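PDB 4IQD: carboxyvinyl-carboxyphosphonate phosphorylmutase from Bacillus anthracis, which belongs to the phosphoenolpyruvate phosphomutase family of TIM-barrel-like enzymes and binds pyruvic acid in the present model. Local coordinates for residues 29-34 against 50-55. Residues are numbered along the deposited sequence; the frame is centred on the assembly and turned at random.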
loop_
_atom_site.group_PDB
_atom_site.type_symbol
_atom_site.label_atom_id
_atom_site.label_comp_id
_atom_site.label_asym_id
_atom_site.label_seq_id
_atom_site.Cartn_x
_atom_site.Cartn_y
_atom_site.Cartn_z
ATOM N N GLU A 29 28.965 -9.561 -9.084
ATOM C CA GLU A 29 27.719 -9.785 -9.812
ATOM C C GLU A 29 26.742 -8.627 -9.629
ATOM O O GLU A 29 26.665 -8.027 -8.556
ATOM C CB GLU A 29 27.073 -11.106 -9.383
ATOM C CG GLU A 29 26.876 -12.100 -10.524
ATOM C CD GLU A 29 25.659 -11.791 -11.384
ATOM O OE1 GLU A 29 24.539 -12.179 -10.989
ATOM O OE2 GLU A 29 25.820 -11.166 -12.455
ATOM N N ILE A 30 25.998 -8.318 -10.685
ATOM C CA ILE A 30 25.116 -7.160 -10.680
ATOM C C ILE A 30 24.025 -7.287 -9.616
ATOM O O ILE A 30 23.508 -8.375 -9.366
ATOM C CB ILE A 30 24.507 -6.914 -12.080
ATOM C CG1 ILE A 30 23.677 -5.628 -12.098
ATOM C CG2 ILE A 30 23.695 -8.118 -12.530
ATOM C CD1 ILE A 30 23.959 -4.731 -13.283
ATOM N N LEU A 31 23.707 -6.172 -8.968
ATOM C CA LEU A 31 22.691 -6.156 -7.926
ATOM C C LEU A 31 21.342 -5.743 -8.494
ATOM O O LEU A 31 21.198 -4.651 -9.036
ATOM C CB LEU A 31 23.095 -5.194 -6.810
ATOM C CG LEU A 31 22.060 -4.991 -5.704
ATOM C CD1 LEU A 31 21.868 -6.269 -4.900
ATOM C CD2 LEU A 31 22.459 -3.835 -4.802
ATOM N N GLN A 32 20.354 -6.622 -8.381
ATOM C CA GLN A 32 19.003 -6.270 -8.784
ATOM C C GLN A 32 18.256 -5.677 -7.596
ATOM O O GLN A 32 18.206 -6.271 -6.519
ATOM C CB GLN A 32 18.259 -7.484 -9.332
ATOM C CG GLN A 32 18.820 -8.037 -10.629
ATOM C CD GLN A 32 17.977 -9.167 -11.184
ATOM O OE1 GLN A 32 17.874 -10.234 -10.581
ATOM N NE2 GLN A 32 17.359 -8.935 -12.336
ATOM N N ILE A 33 17.688 -4.494 -7.796
ATOM C CA ILE A 33 16.999 -3.781 -6.731
ATOM C C ILE A 33 15.558 -3.483 -7.127
ATOM O O ILE A 33 15.289 -2.524 -7.846
ATOM C CB ILE A 33 17.705 -2.457 -6.398
ATOM C CG1 ILE A 33 19.190 -2.691 -6.123
ATOM C CG2 ILE A 33 17.045 -1.791 -5.207
ATOM C CD1 ILE A 33 19.923 -1.441 -5.713
ATOM N N PRO A 34 14.622 -4.315 -6.660
ATOM C CA PRO A 34 13.203 -4.168 -6.982
ATOM C C PRO A 34 12.558 -3.020 -6.230
ATOM O O PRO A 34 12.880 -2.787 -5.068
ATOM C CB PRO A 34 12.590 -5.482 -6.487
ATOM C CG PRO A 34 13.723 -6.373 -6.172
ATOM C CD PRO A 34 14.877 -5.509 -5.844
ATOM N N PHE A 50 15.665 -11.253 -3.445
ATOM C CA PHE A 50 16.344 -9.997 -3.710
ATOM C C PHE A 50 16.970 -9.459 -2.430
ATOM O O PHE A 50 16.432 -9.652 -1.344
ATOM C CB PHE A 50 15.385 -8.997 -4.343
ATOM C CG PHE A 50 14.848 -9.449 -5.671
ATOM C CD1 PHE A 50 15.603 -9.306 -6.824
ATOM C CD2 PHE A 50 13.591 -10.018 -5.769
ATOM C CE1 PHE A 50 15.111 -9.722 -8.047
ATOM C CE2 PHE A 50 13.097 -10.433 -6.988
ATOM C CZ PHE A 50 13.855 -10.285 -8.125
ATOM N N LEU A 51 18.111 -8.791 -2.569
ATOM C CA LEU A 51 18.948 -8.443 -1.423
ATOM C C LEU A 51 18.954 -6.954 -1.109
ATOM O O LEU A 51 19.669 -6.493 -0.218
ATOM C CB LEU A 51 20.378 -8.914 -1.671
ATOM C CG LEU A 51 20.524 -10.392 -2.033
ATOM C CD1 LEU A 51 21.985 -10.734 -2.268
ATOM C CD2 LEU A 51 19.922 -11.276 -0.951
ATOM N N ALA A 52 18.160 -6.203 -1.857
ATOM C CA ALA A 52 18.041 -4.773 -1.655
ATOM C C ALA A 52 16.712 -4.358 -2.248
ATOM O O ALA A 52 16.185 -5.038 -3.121
ATOM C CB ALA A 52 19.191 -4.043 -2.329
ATOM N N LEU A 53 16.160 -3.254 -1.762
ATOM C CA LEU A 53 14.846 -2.813 -2.210
ATOM C C LEU A 53 14.883 -1.353 -2.602
ATOM O O LEU A 53 15.763 -0.614 -2.174
ATOM C CB LEU A 53 13.804 -3.017 -1.111
ATOM C CG LEU A 53 13.490 -4.451 -0.702
ATOM C CD1 LEU A 53 12.475 -4.438 0.417
ATOM C CD2 LEU A 53 12.976 -5.250 -1.883
ATOM N N TYR A 54 13.917 -0.944 -3.414
ATOM C CA TYR A 54 13.856 0.424 -3.900
ATOM C C TYR A 54 12.505 1.046 -3.590
ATOM O O TYR A 54 11.464 0.434 -3.804
ATOM C CB TYR A 54 14.108 0.446 -5.409
ATOM C CG TYR A 54 14.216 1.825 -6.022
ATOM C CD1 TYR A 54 15.318 2.635 -5.774
ATOM C CD2 TYR A 54 13.232 2.307 -6.874
ATOM C CE1 TYR A 54 15.428 3.891 -6.345
ATOM C CE2 TYR A 54 13.337 3.560 -7.451
ATOM C CZ TYR A 54 14.433 4.350 -7.181
ATOM O OH TYR A 54 14.539 5.601 -7.753
ATOM N N LEU A 55 12.529 2.264 -3.070
ATOM C CA LEU A 55 11.306 3.022 -2.888
ATOM C C LEU A 55 11.285 4.189 -3.863
ATOM O O LEU A 55 12.020 5.160 -3.695
ATOM C CB LEU A 55 11.191 3.527 -1.455
ATOM C CG LEU A 55 9.880 4.236 -1.125
ATOM C CD1 LEU A 55 8.701 3.298 -1.331
ATOM C CD2 LEU A 55 9.905 4.774 0.295
HETATM O O HOH W 1 19.053 -8.534 -5.177
#
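P34 packs against the ring of F50 while its carbonyl takes the amide of Y54, joining the first two strands of the TIM-barrel-like fold. Strands 31-34 and 53-55, linked in sequence through helix 39-48 as a beta-alpha-beta unit, are neighbouring staves of the barrel that run in roughly the same direction, 42° apart, and a single direct hydrogen bond spans them. This bond, from Y54 N to P34 O, is short at 2.7 Å but bent, with an N-H...O angle of 139°; L53 CA adds a CA-H...O contact to the same oxygen.

The packing is tightest around the proline. Its CG lies over one face of the F50 ring, 3.3 Å from CG of F50 and shifted toward the rim, in a CH-pi contact. F50 CG, anti to its carbonyl carbon (chi1 -62°), is the ring atom nearest P34 CG; K262 of the second subunit makes a cation-pi contact with that ring. P34 CD also presses on A52 O at 3.1 Å, a buried oxygen without a hydrogen-bond partner in the model. I33 CG2 meets the backbone of L53 and, at 3.7 Å, Y54 CB, whereas the Y54 ring leads away from 29-34, its OH hydrogen-bonded to Q122 OE1; Y54 also touches the bound pyruvic acid.

Toward residues 31 and 51 the fit is looser. L31 CD2 reaches A52 CB at 4.1 Å, and both side chains also touch L24 of helix 14-26; L31 CD1 stands 4.4 Å from CB of the exposed L51. Q32 brings OE1 to the edge of the F50 ring, its NE2 bonding to Y242 OH. Here the backbones are bridged by one water, which donates to Q32 O and accepts from L51 N, each at 2.8 Å.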